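Local coordinates for protein glycosyl transferase (Staphylococcus aureus, PDB 5U02) that is a glycosyltransferase-family protein, here modelled as a helical linker region followed by probably immunoglobulin-like, all-beta C-terminal domains, at residues F111-D115 against G116-I120. Sequence-based numbering, arbitrary orientation.
Sequences FDIVD and GKLNI
Val114 and Asn119 meet on one face of a tight beta hairpin closed by a two-residue loop: the amide nitrogen ND2 of Asn119 comes diagonally over the methyl CG2 of Val114 at 3.6 Å. CG of Asn119 is anti to the carbonyl carbon, beside the backbone N (chi1 -60°), which swings the amide across toward Val114, while OD1 accepts a hydrogen bond from the backbone of Gly131 in the next strand. One carboxamide thus packs on one neighbour strand and bonds to the other.

Asp112 and Asn119 form the regular backbone pair: Asn119 N reaches Asp112 O at 3.0 Å, almost straight, and the return bond from Asp112 N to Asn119 O is longer, 3.3 Å. The pair of Val114 and Lys117 is loose. At the type I' turn from Val114 to Lys117, Asp115 and Gly116 both take positive phi, and Lys117 N approaches Val114 O from well above the carbonyl plane, a bent closing bond.

Across the other face, CG2 of Ile113 touches CD1 of Leu118 at 4.0 Å, and CB of Phe111 lies 4.3 Å from CG1 of Ile120. Leu118 and Ile120 are the buried members, packed against Tyr108 and Ile132, whereas Ile113 and Phe111 stay partly exposed on the edge strand. The solvent side is the turn and the Asp112/Val114 face of the edge strand: the carboxylate of Asp115 is exposed, and its OD2 stays 5.8 Å from NZ of Lys117, so any attraction between those charges is probably weak. Backbone bonds and the packing of Leu118 and Ile120 against the third strand, more than charge, therefore probably hold this hairpin in place.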
# COMPACT_ATOMS: atom_id res chain seq x y z
N PHE A 111 11.62 20.13 -12.79
CA PHE A 111 11.99 18.83 -13.32
C PHE A 111 10.72 18.06 -13.69
O PHE A 111 9.61 18.44 -13.32
CB PHE A 111 12.82 18.02 -12.32
CG PHE A 111 12.00 17.24 -11.33
CD1 PHE A 111 11.48 17.86 -10.20
CD2 PHE A 111 11.75 15.89 -11.52
CE1 PHE A 111 10.72 17.15 -9.29
CE2 PHE A 111 10.99 15.18 -10.60
CZ PHE A 111 10.48 15.81 -9.49
N ASP A 112 10.92 16.97 -14.43
CA ASP A 112 9.93 15.92 -14.65
C ASP A 112 10.66 14.75 -15.31
O ASP A 112 11.78 14.90 -15.80
CB ASP A 112 8.75 16.40 -15.49
CG ASP A 112 9.18 17.19 -16.70
OD1 ASP A 112 9.62 16.57 -17.70
OD2 ASP A 112 9.08 18.44 -16.67
N ILE A 113 10.01 13.59 -15.30
CA ILE A 113 10.61 12.37 -15.85
C ILE A 113 10.10 12.15 -17.26
O ILE A 113 8.94 12.46 -17.59
CB ILE A 113 10.34 11.13 -14.97
CG1 ILE A 113 8.94 10.56 -15.23
CG2 ILE A 113 10.52 11.47 -13.50
CD1 ILE A 113 8.85 9.06 -15.01
N VAL A 114 10.97 11.61 -18.11
CA VAL A 114 10.65 11.27 -19.49
C VAL A 114 11.44 10.01 -19.85
O VAL A 114 12.67 10.00 -19.76
CB VAL A 114 10.96 12.43 -20.46
CG1 VAL A 114 10.93 11.95 -21.90
CG2 VAL A 114 9.99 13.58 -20.26
N ASP A 115 10.73 8.95 -20.23
CA ASP A 115 11.33 7.65 -20.55
C ASP A 115 12.14 7.09 -19.39
O ASP A 115 13.16 6.42 -19.60
CB ASP A 115 12.20 7.72 -21.81
CG ASP A 115 11.44 8.18 -23.03
OD1 ASP A 115 10.68 7.37 -23.60
OD2 ASP A 115 11.61 9.35 -23.44
N GLY A 116 11.70 7.33 -18.16
CA GLY A 116 12.46 6.87 -17.01
C GLY A 116 13.75 7.63 -16.78
O GLY A 116 14.69 7.08 -16.18
N LYS A 117 13.84 8.87 -17.26
CA LYS A 117 15.02 9.69 -17.10
C LYS A 117 14.60 11.12 -16.76
O LYS A 117 13.47 11.53 -17.05
CB LYS A 117 15.90 9.67 -18.36
CG LYS A 117 17.04 8.68 -18.29
CD LYS A 117 17.24 7.96 -19.61
CE LYS A 117 17.34 8.93 -20.77
NZ LYS A 117 17.17 8.24 -22.08
N LEU A 118 15.51 11.86 -16.15
CA LEU A 118 15.21 13.19 -15.63
C LEU A 118 15.52 14.27 -16.65
O LEU A 118 16.53 14.22 -17.35
CB LEU A 118 16.01 13.45 -14.35
CG LEU A 118 15.29 13.22 -13.01
CD1 LEU A 118 14.45 11.97 -13.04
CD2 LEU A 118 16.31 13.15 -11.88
N ASN A 119 14.63 15.26 -16.72
CA ASN A 119 14.89 16.53 -17.40
C ASN A 119 14.83 17.63 -16.35
O ASN A 119 13.78 17.84 -15.74
CB ASN A 119 13.87 16.78 -18.52
CG ASN A 119 13.88 15.70 -19.57
OD1 ASN A 119 14.80 14.88 -19.63
ND2 ASN A 119 12.86 15.69 -20.43
N ILE A 120 15.94 18.32 -16.15
CA ILE A 120 16.13 19.18 -14.98
C ILE A 120 16.51 20.59 -15.42
O ILE A 120 17.41 20.77 -16.24
CB ILE A 120 17.20 18.62 -14.03
CG1 ILE A 120 16.83 17.22 -13.55
CG2 ILE A 120 17.41 19.56 -12.85
CD1 ILE A 120 17.97 16.50 -12.85